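Local coordinates for periplasmic binding protein (Veillonella parvula, PDB 4MO9) that probably captures an iron chelate or similar solute outside the cytoplasmic membrane and hands it to an ABC importer, as TroA-like solute-binding proteins do, at residues K83-E88 / L276-T281; T347-Y352 / F358-I363; S265-K270 / A313-P318; T54-A57 / D62-K65. One frame throughout, in Å; residues are numbered along the deposited sequence.

Interaction 1: K83-E88 / L276-T281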
loop_
_atom_site.group_PDB
_atom_site.type_symbol
_atom_site.label_atom_id
_atom_site.label_comp_id
_atom_site.label_asym_id
_atom_site.label_seq_id
_atom_site.Cartn_x
_atom_site.Cartn_y
_atom_site.Cartn_z
ATOM N N LYS A 83 -16.962 -1.125 0.543
ATOM C CA LYS A 83 -18.184 -1.215 1.343
ATOM C C LYS A 83 -18.089 -0.334 2.581
ATOM O O LYS A 83 -19.034 0.371 2.937
ATOM C CB LYS A 83 -18.448 -2.649 1.818
ATOM C CG LYS A 83 -18.602 -3.697 0.737
ATOM C CD LYS A 83 -18.668 -5.094 1.395
ATOM C CE LYS A 83 -17.884 -6.137 0.597
ATOM N NZ LYS A 83 -17.327 -7.201 1.472
ATOM N N HIS A 84 -16.948 -0.405 3.257
ATOM C CA HIS A 84 -16.762 0.317 4.504
ATOM C C HIS A 84 -16.821 1.823 4.244
ATOM O O HIS A 84 -17.521 2.568 4.941
ATOM C CB HIS A 84 -15.413 -0.057 5.114
ATOM C CG HIS A 84 -15.189 0.510 6.478
ATOM N ND1 HIS A 84 -15.899 0.088 7.584
ATOM C CD2 HIS A 84 -14.340 1.469 6.920
ATOM C CE1 HIS A 84 -15.497 0.762 8.645
ATOM N NE2 HIS A 84 -14.550 1.609 8.270
ATOM N N PHE A 85 -16.099 2.259 3.219
ATOM C CA PHE A 85 -15.982 3.680 2.938
ATOM C C PHE A 85 -17.314 4.250 2.456
ATOM O O PHE A 85 -17.718 5.331 2.883
ATOM C CB PHE A 85 -14.871 3.948 1.920
ATOM C CG PHE A 85 -13.495 3.530 2.387
ATOM C CD1 PHE A 85 -13.263 3.180 3.718
ATOM C CD2 PHE A 85 -12.430 3.495 1.491
ATOM C CE1 PHE A 85 -11.993 2.788 4.139
ATOM C CE2 PHE A 85 -11.156 3.103 1.906
ATOM C CZ PHE A 85 -10.940 2.750 3.231
ATOM N N THR A 86 -18.001 3.522 1.577
ATOM C CA THR A 86 -19.278 4.002 1.045
ATOM C C THR A 86 -20.361 4.000 2.119
ATOM O O THR A 86 -21.263 4.839 2.103
ATOM C CB THR A 86 -19.736 3.219 -0.214
ATOM O OG1 THR A 86 -19.799 1.817 0.066
ATOM C CG2 THR A 86 -18.772 3.456 -1.352
ATOM N N ALA A 87 -20.256 3.076 3.065
ATOM C CA ALA A 87 -21.199 3.028 4.177
ATOM C C ALA A 87 -21.126 4.322 4.978
ATOM O O ALA A 87 -22.152 4.861 5.401
ATOM C CB ALA A 87 -20.914 1.833 5.073
ATOM N N GLU A 88 -19.909 4.819 5.174
ATOM C CA GLU A 88 -19.700 6.002 6.004
ATOM C C GLU A 88 -19.722 7.297 5.191
ATOM O O GLU A 88 -19.955 8.375 5.739
ATOM C CB GLU A 88 -18.398 5.864 6.805
ATOM C CG GLU A 88 -18.329 4.540 7.580
ATOM C CD GLU A 88 -17.210 4.488 8.606
ATOM O OE1 GLU A 88 -16.270 5.312 8.517
ATOM O OE2 GLU A 88 -17.277 3.615 9.505
ATOM N N LEU A 276 -7.049 -10.635 5.901
ATOM C CA LEU A 276 -6.828 -9.439 6.712
ATOM C C LEU A 276 -7.690 -8.319 6.143
ATOM O O LEU A 276 -8.254 -8.476 5.051
ATOM C CB LEU A 276 -5.352 -9.031 6.690
ATOM C CG LEU A 276 -4.394 -9.987 7.424
ATOM C CD1 LEU A 276 -2.953 -9.463 7.313
ATOM C CD2 LEU A 276 -4.806 -10.123 8.868
ATOM N N GLY A 277 -7.802 -7.206 6.874
ATOM C CA GLY A 277 -8.570 -6.055 6.412
ATOM C C GLY A 277 -9.841 -5.828 7.219
ATOM O O GLY A 277 -9.943 -6.269 8.371
ATOM N N PHE A 278 -10.821 -5.155 6.615
ATOM C CA PHE A 278 -12.059 -4.804 7.320
ATOM C C PHE A 278 -12.979 -5.987 7.565
ATOM O O PHE A 278 -13.812 -5.944 8.478
ATOM C CB PHE A 278 -12.815 -3.709 6.560
ATOM C CG PHE A 278 -12.119 -2.380 6.588
ATOM C CD1 PHE A 278 -12.181 -1.573 7.724
ATOM C CD2 PHE A 278 -11.388 -1.942 5.491
ATOM C CE1 PHE A 278 -11.532 -0.343 7.758
ATOM C CE2 PHE A 278 -10.736 -0.713 5.514
ATOM C CZ PHE A 278 -10.809 0.088 6.651
ATOM N N GLU A 279 -12.844 -7.030 6.748
ATOM C CA GLU A 279 -13.656 -8.233 6.910
ATOM C C GLU A 279 -12.784 -9.354 7.423
ATOM O O GLU A 279 -12.519 -10.323 6.709
ATOM C CB GLU A 279 -14.275 -8.656 5.586
ATOM C CG GLU A 279 -14.974 -7.539 4.885
ATOM C CD GLU A 279 -16.401 -7.868 4.542
ATOM O OE1 GLU A 279 -16.795 -9.052 4.667
ATOM O OE2 GLU A 279 -17.132 -6.933 4.150
ATOM N N ALA A 280 -12.351 -9.220 8.668
ATOM C CA ALA A 280 -11.404 -10.144 9.252
ATOM C C ALA A 280 -11.654 -10.159 10.743
ATOM O O ALA A 280 -11.966 -9.118 11.331
ATOM C CB ALA A 280 -9.984 -9.688 8.966
ATOM N N THR A 281 -11.535 -11.332 11.354
ATOM C CA THR A 281 -11.595 -11.429 12.804
ATOM C C THR A 281 -10.323 -12.097 13.310
ATOM O O THR A 281 -9.660 -12.821 12.561
ATOM C CB THR A 281 -12.805 -12.246 13.270
ATOM O OG1 THR A 281 -12.586 -13.630 12.970
ATOM C CG2 THR A 281 -14.072 -11.755 12.574
#
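His84 of helix 79-88 and Phe278 of the loop that follows strand 259-263 mark the closest approach of the two backbones, with their CA atoms 7.5 Å apart. The helix belongs with the parallel sheet and the loop with the mixed sheet, so the contact spans the two lobes of the solute-binding fold and does so with an aromatic cluster of His84, Phe85 and Phe278. His84 and Phe278 form an offset stack, their centroids 4.3 Å apart and planes at 19°. CD2 of His84 comes over the rim of the phenylalanine ring, 3.4 Å from Phe278 CE1. Having CG anti to the backbone N (chi1 -173°) extends the imidazole off the helix toward this face, and its NE2 is hydrogen-bonded to Ser359 O, which holds the ring in that orientation. A histidine suits the place because it can stack and still bind a carbonyl. Phe85, buried, meets the same phenylalanine obliquely, its CE1 3.9 Å from Phe278 CZ, and stacks on Phe358 as well. At the solvent edge a salt bridge joins Lys83 and Glu279, two long side chains that cross at about a right angle. The ammonium is shared with Tyr266 OH. Lys83 NZ sits 2.7 Å from Glu279 OE2 and meets it from above the carboxylate, 70° out of its plane.

Interaction 2: T347-Y352 / F358-I363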
loop_
_atom_site.group_PDB
_atom_site.type_symbol
_atom_site.label_atom_id
_atom_site.label_comp_id
_atom_site.label_asym_id
_atom_site.label_seq_id
_atom_site.Cartn_x
_atom_site.Cartn_y
_atom_site.Cartn_z
ATOM N N THR A 347 0.072 2.918 15.051
ATOM C CA THR A 347 0.400 3.868 13.974
ATOM C C THR A 347 -0.680 3.907 12.892
ATOM O O THR A 347 -1.097 4.988 12.464
ATOM C CB THR A 347 1.744 3.518 13.322
ATOM O OG1 THR A 347 2.801 3.769 14.264
ATOM C CG2 THR A 347 1.957 4.348 12.060
ATOM N N LEU A 348 -1.132 2.734 12.443
ATOM C CA LEU A 348 -2.184 2.681 11.431
ATOM C C LEU A 348 -3.476 3.289 11.977
ATOM O O LEU A 348 -4.083 4.157 11.330
ATOM C CB LEU A 348 -2.419 1.242 10.941
ATOM C CG LEU A 348 -3.391 1.067 9.765
ATOM C CD1 LEU A 348 -2.917 1.835 8.521
ATOM C CD2 LEU A 348 -3.607 -0.401 9.436
ATOM N N LYS A 349 -3.885 2.845 13.163
ATOM C CA LYS A 349 -5.083 3.382 13.822
ATOM C C LYS A 349 -5.001 4.909 13.975
ATOM O O LYS A 349 -5.972 5.634 13.718
ATOM C CB LYS A 349 -5.287 2.713 15.195
ATOM C CG LYS A 349 -6.450 3.298 15.979
ATOM C CD LYS A 349 -6.643 2.637 17.334
ATOM C CE LYS A 349 -7.697 3.392 18.123
ATOM N NZ LYS A 349 -8.971 3.499 17.361
ATOM N N GLU A 350 -3.834 5.396 14.379
ATOM C CA GLU A 350 -3.656 6.826 14.584
ATOM C C GLU A 350 -3.743 7.591 13.261
ATOM O O GLU A 350 -4.287 8.703 13.221
ATOM C CB GLU A 350 -2.330 7.102 15.292
ATOM C CG GLU A 350 -2.160 8.534 15.764
ATOM C CD GLU A 350 -0.907 8.722 16.595
ATOM O OE1 GLU A 350 -0.310 7.702 17.021
ATOM O OE2 GLU A 350 -0.523 9.892 16.819
ATOM N N PHE A 351 -3.231 7.000 12.179
ATOM C CA PHE A 351 -3.350 7.645 10.871
ATOM C C PHE A 351 -4.832 7.804 10.540
ATOM O O PHE A 351 -5.268 8.872 10.099
ATOM C CB PHE A 351 -2.622 6.865 9.765
ATOM C CG PHE A 351 -2.648 7.559 8.437
ATOM C CD1 PHE A 351 -1.585 8.353 8.037
ATOM C CD2 PHE A 351 -3.750 7.446 7.599
ATOM C CE1 PHE A 351 -1.621 9.033 6.807
ATOM C CE2 PHE A 351 -3.799 8.124 6.376
ATOM C CZ PHE A 351 -2.740 8.909 5.978
ATOM N N TYR A 352 -5.612 6.747 10.752
ATOM C CA TYR A 352 -7.060 6.853 10.549
ATOM C C TYR A 352 -7.686 7.898 11.474
ATOM O O TYR A 352 -8.408 8.790 11.005
ATOM C CB TYR A 352 -7.758 5.506 10.773
ATOM C CG TYR A 352 -7.821 4.616 9.551
ATOM C CD1 TYR A 352 -6.696 3.929 9.110
ATOM C CD2 TYR A 352 -9.009 4.452 8.851
ATOM C CE1 TYR A 352 -6.744 3.106 7.989
ATOM C CE2 TYR A 352 -9.073 3.643 7.722
ATOM C CZ TYR A 352 -7.941 2.961 7.300
ATOM O OH TYR A 352 -7.998 2.150 6.175
ATOM N N PHE A 358 -12.833 7.930 7.509
ATOM C CA PHE A 358 -13.379 6.578 7.655
ATOM C C PHE A 358 -12.948 6.007 9.005
ATOM O O PHE A 358 -11.815 6.245 9.438
ATOM C CB PHE A 358 -12.877 5.678 6.516
ATOM C CG PHE A 358 -12.971 6.317 5.147
ATOM C CD1 PHE A 358 -14.208 6.600 4.581
ATOM C CD2 PHE A 358 -11.825 6.623 4.429
ATOM C CE1 PHE A 358 -14.297 7.191 3.323
ATOM C CE2 PHE A 358 -11.900 7.214 3.175
ATOM C CZ PHE A 358 -13.142 7.499 2.620
ATOM N N SER A 359 -13.828 5.266 9.676
ATOM C CA SER A 359 -13.494 4.728 10.992
ATOM C C SER A 359 -12.501 3.574 10.885
ATOM O O SER A 359 -12.563 2.756 9.957
ATOM C CB SER A 359 -14.750 4.254 11.724
ATOM O OG SER A 359 -15.371 3.193 11.016
ATOM N N TYR A 360 -11.572 3.512 11.831
ATOM C CA TYR A 360 -10.637 2.403 11.873
ATOM C C TYR A 360 -11.310 1.155 12.444
ATOM O O TYR A 360 -12.064 1.253 13.413
ATOM C CB TYR A 360 -9.416 2.765 12.718
ATOM C CG TYR A 360 -8.428 1.627 12.840
ATOM C CD1 TYR A 360 -7.629 1.262 11.765
ATOM C CD2 TYR A 360 -8.305 0.914 14.025
ATOM C CE1 TYR A 360 -6.727 0.220 11.863
ATOM C CE2 TYR A 360 -7.406 -0.130 14.137
ATOM C CZ TYR A 360 -6.617 -0.471 13.052
ATOM O OH TYR A 360 -5.724 -1.519 13.167
ATOM N N SER A 361 -11.049 0.003 11.824
ATOM C CA SER A 361 -11.425 -1.311 12.367
ATOM C C SER A 361 -10.770 -2.423 11.543
ATOM O O SER A 361 -10.001 -2.147 10.621
ATOM C CB SER A 361 -12.941 -1.511 12.398
ATOM O OG SER A 361 -13.444 -1.663 11.090
ATOM N N GLY A 362 -11.059 -3.675 11.883
ATOM C CA GLY A 362 -10.494 -4.799 11.155
ATOM C C GLY A 362 -9.148 -5.246 11.704
ATOM O O GLY A 362 -8.722 -4.775 12.762
ATOM N N ILE A 363 -8.478 -6.143 10.979
ATOM C CA ILE A 363 -7.222 -6.755 11.427
ATOM C C ILE A 363 -6.177 -6.624 10.321
ATOM O O ILE A 363 -6.428 -7.021 9.182
ATOM C CB ILE A 363 -7.419 -8.256 11.740
ATOM C CG1 ILE A 363 -8.612 -8.471 12.681
ATOM C CG2 ILE A 363 -6.126 -8.873 12.285
ATOM C CD1 ILE A 363 -8.334 -8.122 14.122
HETATM O O HOH W 1 -11.038 7.967 11.296
#
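Tyr360 lies against one side of helix 344-355, its face to Lys349 and its edge to Tyr352, and aromatic contacts dominate. The edge of the Tyr360 ring points at the face of the Tyr352 ring, an edge-to-face pair with centroids 5.6 Å apart and planes at 61°. The atom that leads is Tyr360 CD1, above the rim of the other ring. Tyr360 also offers a face of its own to the helix: CA of Lys349 stands 3.8 Å from the centroid of the Tyr360 ring, almost on the normal, in a CH-pi contact. The lysine's methylene chain runs on over that face, with its CG 3.6 Å from Tyr360 CD2, an apolar use of the methylenes, while the ammonium makes a long, weak ion pair with Asp353. CG of Tyr360 is anti to the backbone N (chi1 178°), which carries the ring out from the loop to lie across this helical turn.

Apolar packing fills in around the rings. Leu348 CD2 touches the ring edge at Tyr360 CE1, 4.0 Å away, while CB of Tyr352 is 3.7 Å from CB of Tyr360. With a serine at Tyr360, the helix would probably lose its cover over Lys349 and the edge that packs on Tyr352.

Polar contact is slight: a water lies 2.8 Å from Tyr352 O and close to Phe358 O, between the two backbones. The arrangement is that of the last helix packing against the connection that leads from it into strand 365-367, the antiparallel edge strand of the mixed sheet, near the junction of the two lobes.

Interaction 3: S265-K270 / A313-P318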
loop_
_atom_site.group_PDB
_atom_site.type_symbol
_atom_site.label_atom_id
_atom_site.label_comp_id
_atom_site.label_asym_id
_atom_site.label_seq_id
_atom_site.Cartn_x
_atom_site.Cartn_y
_atom_site.Cartn_z
ATOM N N SER A 265 -5.113 -10.390 2.807
ATOM C CA SER A 265 -5.921 -9.334 2.207
ATOM C C SER A 265 -7.344 -9.832 2.057
ATOM O O SER A 265 -7.714 -10.858 2.635
ATOM C CB SER A 265 -5.373 -8.942 0.835
ATOM O OG SER A 265 -5.924 -7.692 0.416
ATOM N N TYR A 266 -8.137 -9.109 1.274
ATOM C CA TYR A 266 -9.513 -9.515 1.015
ATOM C C TYR A 266 -9.583 -10.244 -0.327
ATOM O O TYR A 266 -9.583 -9.605 -1.387
ATOM C CB TYR A 266 -10.442 -8.290 1.029
ATOM C CG TYR A 266 -11.904 -8.635 0.850
ATOM C CD1 TYR A 266 -12.593 -9.328 1.836
ATOM C CD2 TYR A 266 -12.592 -8.271 -0.303
ATOM C CE1 TYR A 266 -13.937 -9.656 1.683
ATOM C CE2 TYR A 266 -13.941 -8.596 -0.468
ATOM C CZ TYR A 266 -14.603 -9.284 0.532
ATOM O OH TYR A 266 -15.933 -9.613 0.389
ATOM N N TRP A 267 -9.614 -11.578 -0.270
ATOM C CA TRP A 267 -9.681 -12.427 -1.464
ATOM C C TRP A 267 -10.839 -13.415 -1.336
ATOM O O TRP A 267 -10.613 -14.616 -1.132
ATOM C CB TRP A 267 -8.366 -13.206 -1.667
ATOM C CG TRP A 267 -7.172 -12.353 -2.025
ATOM C CD1 TRP A 267 -7.038 -11.547 -3.118
ATOM C CD2 TRP A 267 -5.939 -12.248 -1.295
ATOM N NE1 TRP A 267 -5.800 -10.928 -3.106
ATOM C CE2 TRP A 267 -5.108 -11.349 -1.999
ATOM C CE3 TRP A 267 -5.461 -12.828 -0.109
ATOM C CZ2 TRP A 267 -3.821 -11.010 -1.554
ATOM C CZ3 TRP A 267 -4.190 -12.494 0.333
ATOM C CH2 TRP A 267 -3.382 -11.593 -0.390
ATOM N N PRO A 268 -12.085 -12.920 -1.481
ATOM C CA PRO A 268 -13.282 -13.734 -1.218
ATOM C C PRO A 268 -13.454 -14.921 -2.163
ATOM O O PRO A 268 -14.200 -15.845 -1.832
ATOM C CB PRO A 268 -14.435 -12.741 -1.403
ATOM C CG PRO A 268 -13.884 -11.674 -2.316
ATOM C CD PRO A 268 -12.423 -11.568 -1.968
ATOM N N LYS A 269 -12.788 -14.896 -3.316
ATOM C CA LYS A 269 -12.864 -16.024 -4.247
ATOM C C LYS A 269 -11.888 -17.134 -3.866
ATOM O O LYS A 269 -11.888 -18.204 -4.470
ATOM C CB LYS A 269 -12.576 -15.569 -5.676
ATOM C CG LYS A 269 -13.647 -14.687 -6.292
ATOM C CD LYS A 269 -13.362 -14.488 -7.771
ATOM C CE LYS A 269 -13.989 -13.214 -8.301
ATOM N NZ LYS A 269 -13.448 -12.890 -9.651
ATOM N N LYS A 270 -11.047 -16.863 -2.874
ATOM C CA LYS A 270 -10.070 -17.836 -2.400
ATOM C C LYS A 270 -10.346 -18.104 -0.923
ATOM O O LYS A 270 -9.762 -17.448 -0.068
ATOM C CB LYS A 270 -8.657 -17.265 -2.573
ATOM C CG LYS A 270 -8.283 -16.898 -4.013
ATOM C CD LYS A 270 -8.365 -18.120 -4.926
ATOM C CE LYS A 270 -7.056 -18.348 -5.663
ATOM N NZ LYS A 270 -6.884 -19.784 -6.029
ATOM N N ALA A 313 1.102 -9.576 7.468
ATOM C CA ALA A 313 0.769 -8.164 7.347
ATOM C C ALA A 313 -0.121 -8.005 6.122
ATOM O O ALA A 313 -0.073 -8.837 5.215
ATOM C CB ALA A 313 2.030 -7.325 7.201
ATOM N N HIS A 314 -0.935 -6.953 6.096
ATOM C CA HIS A 314 -1.897 -6.743 5.016
ATOM C C HIS A 314 -1.199 -6.296 3.723
ATOM O O HIS A 314 -0.480 -5.287 3.712
ATOM C CB HIS A 314 -2.944 -5.695 5.441
ATOM C CG HIS A 314 -4.149 -5.640 4.549
ATOM N ND1 HIS A 314 -4.088 -5.195 3.247
ATOM C CD2 HIS A 314 -5.442 -5.982 4.769
ATOM C CE1 HIS A 314 -5.289 -5.265 2.700
ATOM N NE2 HIS A 314 -6.131 -5.737 3.603
ATOM N N HIS A 315 -1.449 -7.033 2.639
ATOM C CA HIS A 315 -0.822 -6.832 1.325
ATOM C C HIS A 315 -1.079 -5.452 0.721
ATOM O O HIS A 315 -0.312 -4.982 -0.130
ATOM C CB HIS A 315 -1.326 -7.928 0.371
ATOM C CG HIS A 315 -0.522 -8.085 -0.886
ATOM N ND1 HIS A 315 0.853 -8.020 -0.910
ATOM C CD2 HIS A 315 -0.908 -8.354 -2.156
ATOM C CE1 HIS A 315 1.282 -8.218 -2.148
ATOM N NE2 HIS A 315 0.232 -8.427 -2.922
ATOM N N GLY A 316 -2.155 -4.796 1.154
ATOM C CA GLY A 316 -2.553 -3.529 0.556
ATOM C C GLY A 316 -2.060 -2.307 1.314
ATOM O O GLY A 316 -2.415 -1.175 0.989
ATOM N N LEU A 317 -1.252 -2.531 2.343
ATOM C CA LEU A 317 -0.713 -1.426 3.122
ATOM C C LEU A 317 0.525 -0.737 2.518
ATOM O O LEU A 317 0.677 0.474 2.697
ATOM C CB LEU A 317 -0.452 -1.840 4.575
ATOM C CG LEU A 317 -1.674 -2.165 5.450
ATOM C CD1 LEU A 317 -1.238 -2.730 6.807
ATOM C CD2 LEU A 317 -2.553 -0.924 5.638
ATOM N N PRO A 318 1.411 -1.485 1.816
ATOM C CA PRO A 318 2.554 -0.813 1.179
ATOM C C PRO A 318 2.193 0.141 0.032
ATOM O O PRO A 318 1.031 0.227 -0.375
ATOM C CB PRO A 318 3.363 -1.974 0.604
ATOM C CG PRO A 318 3.076 -3.118 1.554
ATOM C CD PRO A 318 1.592 -2.951 1.820
#
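Ser265 rests on the imidazole of His314, its CA over one face of the ring and offset toward the rim. The CH-pi distance from Ser265 CA to the His314 centroid is 4.2 Å. The serine hydroxyl stretches anti to its own N (chi1 -164°), which brings OG to 3.4 Å from His314 CE1. The imidazole is held from its edge: Gly316 N donates to His314 ND1 at 2.9 Å, nearly in the ring plane, and so fixes the ring's rotation inside the type I turn from His314 to Leu317. A leucine here has no ring nitrogen for Gly316 N, so the turn would probably lose that tie and Ser265 the flat surface under its CA. His315, with CG likewise anti to N (chi1 -165°), sets its CD2 against the indole edge of Trp267, 4.0 Å from CZ2. CB of Ser265 lies over one indole face, toward its rim. His315 ND1 accepts from Trp224 NE1. The segments leave neighbouring parallel strands, 259-263 and 310-313, at their C-terminal ends, where alpha/beta lobes commonly form ligand clefts; the side chain of His315 is about 9 Å from bound trimethylamine oxide. Helix 224-230 meets segment 313-318 through Trp224, and helix 79-88 packs on Tyr266 through Ala79 and Asp80.

Interaction 4: T54-A57 / D62-K65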
loop_
_atom_site.group_PDB
_atom_site.type_symbol
_atom_site.label_atom_id
_atom_site.label_comp_id
_atom_site.label_asym_id
_atom_site.label_seq_id
_atom_site.Cartn_x
_atom_site.Cartn_y
_atom_site.Cartn_z
ATOM N N THR A 54 -4.507 9.646 0.143
ATOM C CA THR A 54 -3.934 10.965 0.450
ATOM C C THR A 54 -5.000 12.057 0.386
ATOM O O THR A 54 -5.105 12.905 1.291
ATOM C CB THR A 54 -2.760 11.286 -0.482
ATOM O OG1 THR A 54 -1.823 10.191 -0.437
ATOM C CG2 THR A 54 -2.061 12.580 -0.057
ATOM N N ILE A 55 -5.808 12.039 -0.667
ATOM C CA ILE A 55 -6.857 13.044 -0.803
ATOM C C ILE A 55 -7.843 12.965 0.368
ATOM O O ILE A 55 -8.215 13.997 0.945
ATOM C CB ILE A 55 -7.569 12.931 -2.173
ATOM C CG1 ILE A 55 -6.576 13.252 -3.293
ATOM C CG2 ILE A 55 -8.775 13.849 -2.243
ATOM C CD1 ILE A 55 -7.158 13.132 -4.732
ATOM N N SER A 56 -8.236 11.747 0.748
ATOM C CA SER A 56 -9.170 11.576 1.857
ATOM C C SER A 56 -8.549 12.107 3.141
ATOM O O SER A 56 -9.229 12.712 3.964
ATOM C CB SER A 56 -9.536 10.101 2.032
ATOM O OG SER A 56 -10.065 9.559 0.836
ATOM N N ALA A 57 -7.251 11.880 3.313
ATOM C CA ALA A 57 -6.557 12.336 4.516
ATOM C C ALA A 57 -6.457 13.859 4.573
ATOM O O ALA A 57 -6.431 14.450 5.659
ATOM C CB ALA A 57 -5.174 11.705 4.586
ATOM N N ASP A 62 -14.894 16.456 3.434
ATOM C CA ASP A 62 -15.078 17.196 2.182
ATOM C C ASP A 62 -14.517 16.458 0.970
ATOM O O ASP A 62 -14.516 16.999 -0.137
ATOM C CB ASP A 62 -14.422 18.580 2.270
ATOM C CG ASP A 62 -15.091 19.479 3.290
ATOM O OD1 ASP A 62 -16.333 19.407 3.432
ATOM O OD2 ASP A 62 -14.368 20.258 3.952
ATOM N N THR A 63 -14.035 15.236 1.184
ATOM C CA THR A 63 -13.449 14.440 0.106
ATOM C C THR A 63 -14.272 14.381 -1.195
ATOM O O THR A 63 -13.726 14.603 -2.273
ATOM C CB THR A 63 -13.088 13.004 0.580
ATOM O OG1 THR A 63 -12.050 13.079 1.563
ATOM C CG2 THR A 63 -12.595 12.167 -0.579
ATOM N N PRO A 64 -15.583 14.089 -1.110
ATOM C CA PRO A 64 -16.326 13.983 -2.378
ATOM C C PRO A 64 -16.421 15.305 -3.155
ATOM O O PRO A 64 -16.620 15.279 -4.376
ATOM C CB PRO A 64 -17.733 13.564 -1.924
ATOM C CG PRO A 64 -17.537 12.951 -0.563
ATOM C CD PRO A 64 -16.437 13.771 0.049
ATOM N N LYS A 65 -16.270 16.433 -2.465
ATOM C CA LYS A 65 -16.407 17.749 -3.097
ATOM C C LYS A 65 -15.279 18.122 -4.070
ATOM O O LYS A 65 -15.367 19.147 -4.758
ATOM C CB LYS A 65 -16.526 18.835 -2.029
ATOM C CG LYS A 65 -17.679 18.653 -1.060
ATOM C CD LYS A 65 -17.834 19.902 -0.191
ATOM C CE LYS A 65 -18.986 19.767 0.796
ATOM N NZ LYS A 65 -18.683 18.761 1.863
#
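Thr63 meets Ser56 almost backbone to side chain: the threonine OG1 lies 3.3 Å from Ser56 CA, and the CA atoms of the two residues are only 5.4 Å apart. The methyl branch comes alongside the serine, with Thr63 CG2 3.9 Å from Ser56 OG. A looser apolar touch follows at the next position, where CG2 of Ile55 is 4.5 Å from CG2 of Thr63. Small side chains suit backbones this close.

Both hydroxyls, though buried, find partners outside this meeting. Thr63 has OG1 beside its backbone N and CG2 anti to it (chi1 -65°), and both branches lie against the helix, OG1 at Ser56 CA and the methyl beside Ser56 OG; OG1 is also hydrogen-bonded to Gly60 O. Ser56 OG bonds back to Phe52 O, one turn earlier in its own helix. In the next shell the loop is held in a tight turn, Lys65 N bonding to Asp62 O at 3.0 Å. Across the same turn, a salt bridge links Lys65 NZ to Asp62 OD1 at 2.9 Å, the ammonium meeting the carboxylate oxygen on its anti side. Pro64 suits this turn, having no N-H to leave without a partner.

On the helix, Thr54 OG1 is bonded to Tyr149 OH, and Ile55 packs on Ile164 and Leu168 of helix 154-168. Helix 52-59 connects strand 41-42 to its parallel neighbour 67-69, so the arrangement belongs to the right-handed beta-alpha-beta crossover of this alpha/beta lobe, the contact lying where the helix gives way to the loop leading to strand 67-69.

Interaction 4 is buried in the lobe of the parallel sheet, interaction 1 lies at the surface, and interactions 2 and 3 are partly buried. Their chemistry follows: methyls and internally bonded hydroxyls in 4, rings and methylenes in 2, imidazole and indole in 3, and stacked rings with a solvent-side salt bridge in 1. Segments 265-270 and 276-281 share the loop between strand 259-263 and helix 282-295, joining interactions 1 and 3; Lys83 NZ of interaction 1 also bonds Tyr266 OH of interaction 3. Ser359 OG of interaction 2 lies 2.5 Å from Glu88 OE2 of interaction 1. Phe358 and Phe351 of interaction 2 pack on Ser56 and Ala57 of interaction 4, whereas interactions 3 and 4 do not touch.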